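Local coordinates for protein adenylyltransferase and sulfurtransferase uba4 (Chaetomium thermophilum, PDB 6YUB) that probably activates a ubiquitin-like sulfur carrier by adenylation and then transfers sulfur to its C terminus, serving tRNA wobble-uridine thiolation and molybdenum cofactor synthesis, at residues G161-L166 with V215-E220; T136-S141 with P182-C187; L337-E342 with V392-R397. All coordinates share one frame; numbering follows the deposited sequence. Where two conformers were deposited one is given.

Contact 1 (G161-L166 with V215-E220)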
ATOM      1  N   GLY A 161      -0.988   6.457   9.779  1.00 35.05           N
ATOM      2  CA  GLY A 161      -2.214   6.696   9.053  1.00 33.19           C
ATOM      3  C   GLY A 161      -2.991   5.403   8.924  1.00 33.04           C
ATOM      4  O   GLY A 161      -2.458   4.313   9.162  1.00 37.01           O
ATOM      5  N   GLN A 162      -4.261   5.528   8.541  1.00 31.13           N
ATOM      6  CA  GLN A 162      -5.139   4.370   8.475  1.00 31.43           C
ATOM      7  C   GLN A 162      -6.045   4.456   7.256  1.00 32.33           C
ATOM      8  O   GLN A 162      -6.225   5.521   6.654  1.00 36.96           O
ATOM      9  CB  GLN A 162      -5.985   4.237   9.756  1.00 36.93           C
ATOM     10  CG  GLN A 162      -7.025   5.329   9.960  1.00 37.04           C
ATOM     11  CD  GLN A 162      -7.815   5.144  11.246  1.00 40.82           C
ATOM     12  OE1 GLN A 162      -7.303   4.605  12.229  1.00 41.37           O
ATOM     13  NE2 GLN A 162      -9.068   5.585  11.244  1.00 39.52           N
ATOM     14  N   LEU A 163      -6.619   3.309   6.902  1.00 33.06           N
ATOM     15  CA  LEU A 163      -7.488   3.172   5.741  1.00 32.71           C
ATOM     16  C   LEU A 163      -8.452   2.028   6.013  1.00 35.85           C
ATOM     17  O   LEU A 163      -8.058   1.000   6.572  1.00 33.48           O
ATOM     18  CB  LEU A 163      -6.680   2.888   4.470  1.00 34.76           C
ATOM     19  CG  LEU A 163      -7.432   2.686   3.155  1.00 37.72           C
ATOM     20  CD1 LEU A 163      -7.553   3.995   2.413  1.00 39.82           C
ATOM     21  CD2 LEU A 163      -6.733   1.650   2.285  1.00 42.38           C
ATOM     22  N   ILE A 164      -9.708   2.200   5.609  1.00 37.02           N
ATOM     23  CA  ILE A 164     -10.696   1.142   5.780  1.00 38.49           C
ATOM     24  C   ILE A 164     -11.840   1.373   4.808  1.00 38.19           C
ATOM     25  O   ILE A 164     -12.223   2.515   4.529  1.00 38.93           O
ATOM     26  CB  ILE A 164     -11.186   1.075   7.249  1.00 43.95           C
ATOM     27  CG1 ILE A 164     -12.121  -0.117   7.441  1.00 44.50           C
ATOM     28  CG2 ILE A 164     -11.887   2.366   7.645  1.00 42.02           C
ATOM     29  CD1 ILE A 164     -12.230  -0.573   8.879  1.00 50.71           C
ATOM     30  N   VAL A 165     -12.380   0.274   4.287  1.00 33.41           N
ATOM     31  CA  VAL A 165     -13.540   0.293   3.403  1.00 32.48           C
ATOM     32  C   VAL A 165     -14.769  -0.040   4.235  1.00 39.24           C
ATOM     33  O   VAL A 165     -14.805  -1.073   4.919  1.00 33.41           O
ATOM     34  CB  VAL A 165     -13.375  -0.699   2.242  1.00 38.40           C
ATOM     35  CG1 VAL A 165     -14.629  -0.721   1.377  1.00 36.19           C
ATOM     36  CG2 VAL A 165     -12.144  -0.345   1.409  1.00 33.53           C
ATOM     37  N   LEU A 166     -15.779   0.829   4.174  1.00 39.64           N
ATOM     38  CA  LEU A 166     -16.947   0.735   5.036  1.00 41.05           C
ATOM     39  C   LEU A 166     -18.225   0.651   4.214  1.00 39.25           C
ATOM     40  O   LEU A 166     -18.322   1.216   3.120  1.00 41.84           O
ATOM     41  CB  LEU A 166     -17.027   1.950   5.971  1.00 40.46           C
ATOM     42  CG  LEU A 166     -15.820   2.174   6.882  1.00 39.20           C
ATOM     43  CD1 LEU A 166     -15.850   3.574   7.469  1.00 38.79           C
ATOM     44  CD2 LEU A 166     -15.794   1.127   7.979  1.00 39.30           C
ATOM     45  N   VAL A 215      -2.870   7.109  -1.879  1.00 27.08           N
ATOM     46  CA  VAL A 215      -2.739   6.199  -3.013  1.00 32.47           C
ATOM     47  C   VAL A 215      -3.532   4.923  -2.758  1.00 35.36           C
ATOM     48  O   VAL A 215      -4.158   4.370  -3.672  1.00 37.44           O
ATOM     49  CB  VAL A 215      -1.254   5.889  -3.287  1.00 32.44           C
ATOM     50  CG1 VAL A 215      -1.122   4.808  -4.357  1.00 29.79           C
ATOM     51  CG2 VAL A 215      -0.518   7.152  -3.706  1.00 34.29           C
ATOM     52  N   ALA A 216      -3.497   4.423  -1.521  1.00 32.31           N
ATOM     53  CA  ALA A 216      -4.249   3.217  -1.189  1.00 33.45           C
ATOM     54  C   ALA A 216      -5.749   3.439  -1.335  1.00 35.37           C
ATOM     55  O   ALA A 216      -6.477   2.510  -1.709  1.00 37.47           O
ATOM     56  CB  ALA A 216      -3.911   2.762   0.232  1.00 33.42           C
ATOM     57  N   GLN A 217      -6.229   4.654  -1.050  1.00 30.00           N
ATOM     58  CA  GLN A 217      -7.641   4.963  -1.251  1.00 34.06           C
ATOM     59  C   GLN A 217      -8.035   4.787  -2.713  1.00 39.07           C
ATOM     60  O   GLN A 217      -9.023   4.111  -3.024  1.00 38.73           O
ATOM     61  CB  GLN A 217      -7.943   6.390  -0.790  1.00 37.97           C
ATOM     62  CG  GLN A 217      -8.117   6.540   0.707  1.00 41.18           C
ATOM     63  CD  GLN A 217      -8.548   7.943   1.103  1.00 43.55           C
ATOM     64  OE1 GLN A 217      -7.719   8.846   1.223  1.00 44.50           O
ATOM     65  NE2 GLN A 217      -9.847   8.128   1.314  1.00 37.01           N
ATOM     66  N   ALA A 218      -7.281   5.405  -3.628  1.00 41.02           N
ATOM     67  CA  ALA A 218      -7.555   5.230  -5.051  1.00 43.82           C
ATOM     68  C   ALA A 218      -7.542   3.754  -5.427  1.00 38.97           C
ATOM     69  O   ALA A 218      -8.405   3.289  -6.181  1.00 40.19           O
ATOM     70  CB  ALA A 218      -6.536   6.010  -5.883  1.00 40.45           C
ATOM     71  N   GLY A 219      -6.577   3.002  -4.898  1.00 36.02           N
ATOM     72  CA  GLY A 219      -6.526   1.573  -5.170  1.00 42.37           C
ATOM     73  C   GLY A 219      -7.813   0.857  -4.815  1.00 37.92           C
ATOM     74  O   GLY A 219      -8.329   0.055  -5.599  1.00 33.46           O
ATOM     75  N   GLU A 220      -8.354   1.133  -3.628  1.00 30.88           N
ATOM     76  CA  GLU A 220      -9.589   0.473  -3.220  1.00 34.76           C
ATOM     77  C   GLU A 220     -10.755   0.900  -4.101  1.00 33.84           C
ATOM     78  O   GLU A 220     -11.558   0.056  -4.522  1.00 34.16           O
ATOM     79  CB  GLU A 220      -9.887   0.771  -1.749  1.00 42.56           C
ATOM     80  CG  GLU A 220      -8.793   0.326  -0.801  1.00 42.83           C
ATOM     81  CD  GLU A 220      -8.440  -1.138  -0.973  0.37 47.94           C
ATOM     82  OE1 GLU A 220      -9.268  -1.996  -0.607  0.91 47.78           O
ATOM     83  OE2 GLU A 220      -7.342  -1.427  -1.493  0.81 49.14           O
TER
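Helix-on-sheet packing in the ThiF-type adenylation domain brings Leu-163 of strand 160-166 against Ala-216 and Glu-220 of helix 207-227. Strand and helix run nearly the same way, their N-to-C directions 14° apart, with 9.2 Å between the axes of the two short segments. Leu-163 does most of the work. Its side chain already leaves the strand toward the helix, and CG anti to the backbone N (chi1 179°) helps set which way the two methyls point. The CD2 branch drops between two residues one helical turn apart: it meets Ala-216 CB at 3.7 Å and lies 3.9 Å from Glu-220 CG. Two residues along, Val-165 uses the same face of the strand, and its CG2 touches both the aliphatic part of Glu-220, with CB at 4.0 Å, and the carboxylate, with OE1 at 3.9 Å. Glu-220 thus lays its methylene groups on the strand while its oxygens are bonded elsewhere: OE2 pairs with Lys-223, and OE1 accepts from the backbone N of Ile-262 of the neighbouring subunit. That carboxylate is therefore buried yet satisfied on both oxygens. Further out, Gln-217 NE2 bonds the carbonyl oxygens of Asp-129 and Val-152, tying the helix to two more strands; strand 160-166 itself is bonded between strands 151-156 and 249-254, and helix 45-55 packs against Val-215 and Ala-218.

Contact 2 (T136-S141 with P182-C187); sequences TRYLIS and PCYRCC. With ZN (zinc ion), chain D.
Tyr-184 is gripped by three residues of helix 134-147. Arg-137 lies across one face of its ring, CG 3.8 Å from the ring centroid and almost on the normal, a CH-pi contact. The arginine chain then bends at chi3 (51°), bringing NE round to make a weak hydrogen bond to Tyr-184 OH. From another direction Tyr-138 offers its face to the edge of Tyr-184, a T-shaped pair with centroids 5.0 Å apart and planes at 82°. At the base of the same residue, Tyr-184 N gives a nearly straight bond to Ser-141 OG, 2.9 Å long. Arg-185 adds its CG at the edge of the Tyr-138 ring, 3.8 Å from CD1.

Outside partners hold these groups in place: Asn-305 takes Arg-137 NH2, the carbonyl of Phe-188 bonds Tyr-138 OH, and Asp-142 forms a salt bridge with Arg-185. Just before Tyr-184, Cys-183 occupies the N-cap of helix 184-187; in the conformers given here its SG accepts a weak bond from Cys-186 N. Both sulfurs of these conformers bind the zinc ion, Cys-183 SG at 2.4 Å and Cys-186 SG at 2.3 Å. Cys-278 and Cys-281 complete the site, a four-cysteine zinc centre built from two CxxC pairs.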
ATOM      1  N   THR A 136     -15.985  15.529  10.537  1.00 34.69           N
ATOM      2  CA  THR A 136     -16.450  15.306   9.176  1.00 37.20           C
ATOM      3  C   THR A 136     -16.489  13.819   8.843  1.00 40.75           C
ATOM      4  O   THR A 136     -17.381  13.369   8.112  1.00 39.20           O
ATOM      5  CB  THR A 136     -15.550  16.053   8.190  1.00 38.12           C
ATOM      6  OG1 THR A 136     -15.303  17.379   8.677  1.00 37.15           O
ATOM      7  CG2 THR A 136     -16.217  16.154   6.836  1.00 34.42           C
ATOM      8  N   ARG A 137     -15.546  13.039   9.379  1.00 39.12           N
ATOM      9  CA  ARG A 137     -15.518  11.608   9.089  1.00 38.70           C
ATOM     10  C   ARG A 137     -16.768  10.912   9.616  1.00 38.75           C
ATOM     11  O   ARG A 137     -17.371  10.088   8.917  1.00 37.85           O
ATOM     12  CB  ARG A 137     -14.255  10.982   9.678  1.00 39.86           C
ATOM     13  CG  ARG A 137     -14.132   9.485   9.428  1.00 44.42           C
ATOM     14  CD  ARG A 137     -12.673   9.041   9.360  1.00 43.42           C
ATOM     15  NE  ARG A 137     -11.891   9.493  10.507  1.00 45.68           N
ATOM     16  CZ  ARG A 137     -10.981  10.467  10.468  1.00 45.66           C
ATOM     17  NH1 ARG A 137     -10.720  11.107   9.338  1.00 43.75           N
ATOM     18  NH2 ARG A 137     -10.325  10.798  11.571  1.00 47.27           N
ATOM     19  N   TYR A 138     -17.180  11.230  10.846  1.00 31.56           N
ATOM     20  CA  TYR A 138     -18.404  10.645  11.380  1.00 34.15           C
ATOM     21  C   TYR A 138     -19.624  11.102  10.588  1.00 34.58           C
ATOM     22  O   TYR A 138     -20.539  10.310  10.339  1.00 29.04           O
ATOM     23  CB  TYR A 138     -18.553  10.993  12.863  1.00 41.33           C
ATOM     24  CG  TYR A 138     -17.696  10.137  13.774  1.00 42.62           C
ATOM     25  CD1 TYR A 138     -18.127   8.884  14.187  1.00 50.38           C
ATOM     26  CD2 TYR A 138     -16.455  10.578  14.215  1.00 48.03           C
ATOM     27  CE1 TYR A 138     -17.346   8.093  15.014  1.00 52.47           C
ATOM     28  CE2 TYR A 138     -15.667   9.796  15.040  1.00 48.30           C
ATOM     29  CZ  TYR A 138     -16.117   8.555  15.437  1.00 51.23           C
ATOM     30  OH  TYR A 138     -15.337   7.775  16.260  1.00 51.86           O
ATOM     31  N   LEU A 139     -19.646  12.373  10.167  1.00 37.35           N
ATOM     32  CA  LEU A 139     -20.768  12.875   9.384  1.00 35.27           C
ATOM     33  C   LEU A 139     -20.883  12.150   8.049  1.00 33.83           C
ATOM     34  O   LEU A 139     -21.990  11.797   7.619  1.00 35.22           O
ATOM     35  CB  LEU A 139     -20.618  14.380   9.159  1.00 39.50           C
ATOM     36  CG  LEU A 139     -21.523  15.008   8.101  1.00 31.44           C
ATOM     37  CD1 LEU A 139     -22.988  14.744   8.412  1.00 37.28           C
ATOM     38  CD2 LEU A 139     -21.260  16.507   7.993  1.00 37.52           C
ATOM     39  N   ILE A 140     -19.757  11.921   7.376  1.00 33.97           N
ATOM     40  CA  ILE A 140     -19.790  11.266   6.070  1.00 32.42           C
ATOM     41  C   ILE A 140     -20.295   9.832   6.211  1.00 35.23           C
ATOM     42  O   ILE A 140     -21.135   9.370   5.433  1.00 38.23           O
ATOM     43  CB  ILE A 140     -18.405  11.315   5.406  1.00 34.87           C
ATOM     44  CG1 ILE A 140     -18.055  12.762   5.028  1.00 35.93           C
ATOM     45  CG2 ILE A 140     -18.372  10.423   4.176  1.00 33.03           C
ATOM     46  CD1 ILE A 140     -16.576  12.977   4.755  1.00 36.12           C
ATOM     47  N   SER A 141     -19.782   9.105   7.208  1.00 37.38           N
ATOM     48  CA  SER A 141     -20.216   7.725   7.413  1.00 36.69           C
ATOM     49  C   SER A 141     -21.715   7.661   7.681  1.00 42.46           C
ATOM     50  O   SER A 141     -22.426   6.818   7.118  1.00 44.55           O
ATOM     51  CB  SER A 141     -19.433   7.098   8.567  1.00 39.79           C
ATOM     52  OG  SER A 141     -19.732   5.718   8.705  1.00 41.18           O
ATOM     53  N   PRO A 182     -19.649  -2.982   8.329  1.00 44.06           N
ATOM     54  CA  PRO A 182     -19.766  -1.981   9.392  1.00 42.03           C
ATOM     55  C   PRO A 182     -19.717  -0.563   8.849  1.00 40.16           C
ATOM     56  O   PRO A 182     -19.328  -0.313   7.710  1.00 41.15           O
ATOM     57  CB  PRO A 182     -18.546  -2.270  10.276  1.00 44.67           C
ATOM     58  CG  PRO A 182     -17.510  -2.749   9.293  1.00 42.36           C
ATOM     59  CD  PRO A 182     -18.268  -3.494   8.201  1.00 41.45           C
ATOM     60  N   CYS A 183     -20.134   0.371   9.690  1.00 43.09           N
ATOM     61  CA  CYS A 183     -19.931   1.796   9.450  1.00 42.57           C
ATOM     62  C   CYS A 183     -18.810   2.278  10.366  1.00 41.82           C
ATOM     63  O   CYS A 183     -18.224   1.503  11.132  1.00 44.34           O
ATOM     64  CB  CYS A 183     -21.225   2.579   9.666  1.00 41.79           C
ATOM     65  SG  CYS A 183     -21.456   3.224  11.329  0.88 37.62           S
ATOM     66  N   TYR A 184     -18.505   3.573  10.289  1.00 41.41           N
ATOM     67  CA  TYR A 184     -17.385   4.079  11.072  1.00 42.66           C
ATOM     68  C   TYR A 184     -17.691   4.081  12.566  1.00 45.09           C
ATOM     69  O   TYR A 184     -16.767   3.988  13.384  1.00 45.72           O
ATOM     70  CB  TYR A 184     -17.001   5.483  10.619  1.00 44.41           C
ATOM     71  CG  TYR A 184     -15.624   5.897  11.085  1.00 41.12           C
ATOM     72  CD1 TYR A 184     -14.490   5.441  10.433  1.00 36.18           C
ATOM     73  CD2 TYR A 184     -15.459   6.738  12.180  1.00 39.91           C
ATOM     74  CE1 TYR A 184     -13.228   5.809  10.850  1.00 37.49           C
ATOM     75  CE2 TYR A 184     -14.197   7.116  12.604  1.00 38.59           C
ATOM     76  CZ  TYR A 184     -13.088   6.647  11.934  1.00 40.81           C
ATOM     77  OH  TYR A 184     -11.824   7.015  12.342  1.00 45.53           O
ATOM     78  N   ARG A 185     -18.968   4.194  12.945  1.00 33.27           N
ATOM     79  CA  ARG A 185     -19.318   4.115  14.358  1.00 34.98           C
ATOM     80  C   ARG A 185     -19.205   2.684  14.870  1.00 36.89           C
ATOM     81  O   ARG A 185     -18.740   2.459  15.992  1.00 38.07           O
ATOM     82  CB  ARG A 185     -20.730   4.657  14.586  1.00 39.01           C
ATOM     83  CG  ARG A 185     -20.839   6.166  14.454  1.00 40.03           C
ATOM     84  CD  ARG A 185     -22.272   6.627  14.641  1.00 45.90           C
ATOM     85  NE  ARG A 185     -22.458   8.022  14.253  1.00 49.92           N
ATOM     86  CZ  ARG A 185     -22.217   9.061  15.045  1.00 53.04           C
ATOM     87  NH1 ARG A 185     -21.769   8.871  16.279  1.00 54.06           N
ATOM     88  NH2 ARG A 185     -22.420  10.293  14.599  1.00 51.71           N
ATOM     89  N   CYS A 186     -19.622   1.704  14.062  1.00 40.49           N
ATOM     90  CA  CYS A 186     -19.425   0.307  14.432  1.00 41.47           C
ATOM     91  C   CYS A 186     -17.968   0.025  14.767  1.00 42.02           C
ATOM     92  O   CYS A 186     -17.676  -0.793  15.646  1.00 40.90           O
ATOM     93  CB  CYS A 186     -19.876  -0.615  13.297  1.00 41.53           C
ATOM     94  SG  CYS A 186     -21.656  -0.681  13.000  0.85 45.76           S
ATOM     95  N   CYS A 187     -17.041   0.701  14.084  1.00 47.67           N
ATOM     96  CA  CYS A 187     -15.617   0.433  14.226  1.00 50.80           C
ATOM     97  C   CYS A 187     -14.957   1.293  15.296  1.00 54.57           C
ATOM     98  O   CYS A 187     -14.097   0.803  16.034  1.00 50.07           O
ATOM     99  CB  CYS A 187     -14.914   0.650  12.884  1.00 50.20           C
ATOM    100  SG  CYS A 187     -15.275  -0.620  11.645  1.00 52.29           S
TER
HETATM  101 ZN    ZN D 501     -22.460   1.317  12.314  1.00 44.56          ZN

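Contact 3 (L337-E342 with V392-R397); sequences LLDTRE and VVVCRR
Val-394, Val-392 and Leu-337 have the largest areas buried here, and Val-394 is bonded to the neighbouring segment through both its N and its O. Its N donates to Leu-338 O at 2.9 Å, and its O receives two donors from Thr-340: the backbone N at 2.9 Å, and OG1 at 3.0 Å from well above the carbonyl plane. With chi1 at 70°, Val-394 CG1 falls between its own N and carbonyl carbon, leaning over the neighbouring strand to lie 3.8 Å from Asp-339 CA. Val-392 O takes a short, straight bond from Leu-338 N, 2.7 Å at 176°. These bonds make strands 336-339 and 391-394 parallel neighbours in the five-stranded sheet of the rhodanese-like domain, with strand 421-425 beyond Val-392 and Val-394. Leu-337 extends its CD1 to Val-392 CG1, 3.8 Å away on the face that also holds Asp-339 and Val-394. Past the strand end, Asp-339 OD1 accepts from Arg-341 N in an Asx turn, while OD2 pairs with Arg-341 NH1 in a salt bridge at 2.9 Å. CG of Arg-341 lies beside the backbone of the loop that begins at Cys-395, 3.6 Å from Arg-396 N, and the side chain also meets Met-428 of helix 427-434.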
ATOM      1  N   LEU A 337      -4.717 -30.006  12.850  1.00 52.06           N
ATOM      2  CA  LEU A 337      -4.189 -29.523  11.575  1.00 52.12           C
ATOM      3  C   LEU A 337      -4.802 -30.359  10.458  1.00 51.80           C
ATOM      4  O   LEU A 337      -4.543 -31.565  10.363  1.00 50.74           O
ATOM      5  CB  LEU A 337      -2.664 -29.600  11.546  1.00 52.21           C
ATOM      6  CG  LEU A 337      -1.990 -29.195  10.233  1.00 47.51           C
ATOM      7  CD1 LEU A 337      -2.265 -27.733   9.902  1.00 44.59           C
ATOM      8  CD2 LEU A 337      -0.489 -29.461  10.302  1.00 46.11           C
ATOM      9  N   LEU A 338      -5.605 -29.719   9.614  1.00 42.84           N
ATOM     10  CA  LEU A 338      -6.349 -30.400   8.564  1.00 50.40           C
ATOM     11  C   LEU A 338      -5.749 -30.051   7.208  1.00 52.45           C
ATOM     12  O   LEU A 338      -5.708 -28.876   6.823  1.00 51.53           O
ATOM     13  CB  LEU A 338      -7.825 -30.011   8.609  1.00 51.15           C
ATOM     14  CG  LEU A 338      -8.530 -30.288   9.937  1.00 52.28           C
ATOM     15  CD1 LEU A 338      -9.954 -29.757   9.908  1.00 54.92           C
ATOM     16  CD2 LEU A 338      -8.518 -31.776  10.249  1.00 52.91           C
ATOM     17  N   ASP A 339      -5.295 -31.073   6.490  1.00 47.62           N
ATOM     18  CA  ASP A 339      -4.774 -30.925   5.131  1.00 48.11           C
ATOM     19  C   ASP A 339      -5.884 -31.331   4.166  1.00 48.73           C
ATOM     20  O   ASP A 339      -6.283 -32.497   4.119  1.00 46.66           O
ATOM     21  CB  ASP A 339      -3.523 -31.773   4.940  1.00 50.53           C
ATOM     22  CG  ASP A 339      -2.918 -31.615   3.562  1.00 54.02           C
ATOM     23  OD1 ASP A 339      -3.683 -31.504   2.578  1.00 54.20           O
ATOM     24  OD2 ASP A 339      -1.672 -31.599   3.457  1.00 53.44           O
ATOM     25  N   THR A 340      -6.366 -30.370   3.377  1.00 56.00           N
ATOM     26  CA  THR A 340      -7.517 -30.583   2.511  1.00 56.92           C
ATOM     27  C   THR A 340      -7.136 -30.922   1.074  1.00 54.19           C
ATOM     28  O   THR A 340      -8.020 -30.994   0.215  1.00 57.28           O
ATOM     29  CB  THR A 340      -8.424 -29.346   2.528  1.00 57.83           C
ATOM     30  OG1 THR A 340      -7.630 -28.160   2.377  1.00 55.41           O
ATOM     31  CG2 THR A 340      -9.204 -29.273   3.833  1.00 55.43           C
ATOM     32  N   ARG A 341      -5.855 -31.132   0.790  1.00 62.40           N
ATOM     33  CA  ARG A 341      -5.458 -31.595  -0.531  1.00 62.14           C
ATOM     34  C   ARG A 341      -6.003 -33.001  -0.774  1.00 64.02           C
ATOM     35  O   ARG A 341      -6.381 -33.720   0.155  1.00 64.70           O
ATOM     36  CB  ARG A 341      -3.937 -31.585  -0.669  1.00 61.10           C
ATOM     37  CG  ARG A 341      -3.301 -30.217  -0.456  1.00 58.82           C
ATOM     38  CD  ARG A 341      -1.992 -30.342   0.316  1.00 59.27           C
ATOM     39  NE  ARG A 341      -0.946 -31.019  -0.450  1.00 61.45           N
ATOM     40  CZ  ARG A 341       0.134 -31.576   0.087  1.00 56.42           C
ATOM     41  NH1 ARG A 341       0.315 -31.557   1.398  1.00 58.06           N
ATOM     42  NH2 ARG A 341       1.031 -32.159  -0.692  1.00 62.07           N
ATOM     43  N   GLU A 342      -6.041 -33.392  -2.044  1.00 57.55           N
ATOM     44  CA  GLU A 342      -6.577 -34.699  -2.396  1.00 62.25           C
ATOM     45  C   GLU A 342      -5.612 -35.808  -1.976  1.00 64.52           C
ATOM     46  O   GLU A 342      -4.414 -35.588  -1.769  1.00 62.72           O
ATOM     47  CB  GLU A 342      -6.870 -34.770  -3.893  1.00 62.24           C
ATOM     48  CG  GLU A 342      -7.949 -33.794  -4.358  1.00 63.28           C
ATOM     49  CD  GLU A 342      -9.255 -33.948  -3.595  1.00 61.87           C
ATOM     50  OE1 GLU A 342      -9.716 -32.956  -2.988  1.00 60.90           O
ATOM     51  OE2 GLU A 342      -9.818 -35.063  -3.593  1.00 62.10           O
ATOM     52  N   VAL A 392      -6.693 -25.653  12.304  1.00 47.21           N
ATOM     53  CA  VAL A 392      -5.897 -25.025  11.256  1.00 48.93           C
ATOM     54  C   VAL A 392      -6.090 -25.819   9.973  1.00 49.95           C
ATOM     55  O   VAL A 392      -5.912 -27.043   9.962  1.00 48.22           O
ATOM     56  CB  VAL A 392      -4.406 -24.956  11.636  1.00 52.70           C
ATOM     57  CG1 VAL A 392      -3.618 -24.217  10.559  1.00 47.32           C
ATOM     58  CG2 VAL A 392      -4.235 -24.288  12.995  1.00 52.45           C
ATOM     59  N   VAL A 393      -6.452 -25.122   8.900  1.00 51.57           N
ATOM     60  CA  VAL A 393      -6.681 -25.732   7.596  1.00 52.07           C
ATOM     61  C   VAL A 393      -5.541 -25.333   6.673  1.00 51.36           C
ATOM     62  O   VAL A 393      -5.039 -24.206   6.747  1.00 53.10           O
ATOM     63  CB  VAL A 393      -8.039 -25.305   7.001  1.00 53.44           C
ATOM     64  CG1 VAL A 393      -8.256 -25.966   5.645  1.00 51.40           C
ATOM     65  CG2 VAL A 393      -9.173 -25.646   7.963  1.00 52.58           C
ATOM     66  N   VAL A 394      -5.133 -26.258   5.809  1.00 49.63           N
ATOM     67  CA  VAL A 394      -4.101 -25.994   4.814  1.00 49.43           C
ATOM     68  C   VAL A 394      -4.444 -26.763   3.547  1.00 48.49           C
ATOM     69  O   VAL A 394      -4.864 -27.925   3.607  1.00 51.48           O
ATOM     70  CB  VAL A 394      -2.698 -26.382   5.329  1.00 53.79           C
ATOM     71  CG1 VAL A 394      -2.567 -27.900   5.441  1.00 54.90           C
ATOM     72  CG2 VAL A 394      -1.618 -25.806   4.417  1.00 50.45           C
ATOM     73  N   CYS A 395      -4.259 -26.117   2.402  1.00 50.13           N
ATOM     74  CA  CYS A 395      -4.544 -26.735   1.113  1.00 46.79           C
ATOM     75  C   CYS A 395      -3.330 -26.515   0.210  1.00 46.04           C
ATOM     76  O   CYS A 395      -2.221 -26.220   0.668  1.00 47.15           O
ATOM     77  CB  CYS A 395      -5.843 -26.171   0.526  1.00 44.99           C
ATOM     78  SG  CYS A 395      -5.779 -24.444   0.081  1.00 45.89           S
ATOM     79  N   ARG A 396      -3.536 -26.635  -1.103  1.00 45.51           N
ATOM     80  CA  ARG A 396      -2.408 -26.622  -2.027  1.00 46.59           C
ATOM     81  C   ARG A 396      -1.739 -25.254  -2.074  1.00 49.75           C
ATOM     82  O   ARG A 396      -0.514 -25.149  -1.942  1.00 50.83           O
ATOM     83  CB  ARG A 396      -2.869 -27.048  -3.419  1.00 49.64           C
ATOM     84  CG  ARG A 396      -1.721 -27.404  -4.339  1.00 52.70           C
ATOM     85  CD  ARG A 396      -2.198 -28.031  -5.638  1.00 55.25           C
ATOM     86  NE  ARG A 396      -1.153 -27.959  -6.653  1.00 55.31           N
ATOM     87  CZ  ARG A 396      -0.945 -26.903  -7.435  1.00 57.77           C
ATOM     88  NH1 ARG A 396      -1.717 -25.828  -7.326  1.00 56.92           N
ATOM     89  NH2 ARG A 396       0.034 -26.921  -8.325  1.00 58.90           N
ATOM     90  N   ARG A 397      -2.527 -24.184  -2.263  1.00 51.01           N
ATOM     91  CA  ARG A 397      -1.959 -22.841  -2.301  1.00 53.21           C
ATOM     92  C   ARG A 397      -2.891 -21.796  -1.693  1.00 51.52           C
ATOM     93  O   ARG A 397      -2.816 -20.615  -2.053  1.00 47.92           O
ATOM     94  CB  ARG A 397      -1.604 -22.438  -3.740  1.00 58.82           C
ATOM     95  CG  ARG A 397      -2.719 -22.650  -4.753  1.00 60.67           C
ATOM     96  CD  ARG A 397      -2.309 -22.107  -6.114  1.00 66.19           C
ATOM     97  NE  ARG A 397      -1.008 -22.630  -6.528  1.00 68.70           N
ATOM     98  CZ  ARG A 397      -0.245 -22.092  -7.474  1.00 75.59           C
ATOM     99  NH1 ARG A 397      -0.642 -21.003  -8.116  1.00 76.80           N
ATOM    100  NH2 ARG A 397       0.922 -22.645  -7.773  1.00 77.78           N
TER

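In the fold
From the N terminus, the first contact segment is on helix 134-147, which opens contact 2, followed by strand 160-166, which opens contact 1. Helix 184-187 closes contact 2 and helix 207-227 closes contact 1, so the two loops cross rather than nest. The contacts also touch: Leu-166 and Gln-162 of contact 1 pack on Tyr-184 of contact 2, so the strand lies between the zinc-binding segment and helix 207-227. Together they join helices, sheet and zinc site of the adenylation domain. Contact 3 opens and closes later, joining two strands of the rhodanese-like domain; its nearest atoms are about 20 Å from contact 1 and about 24 Å from contact 2.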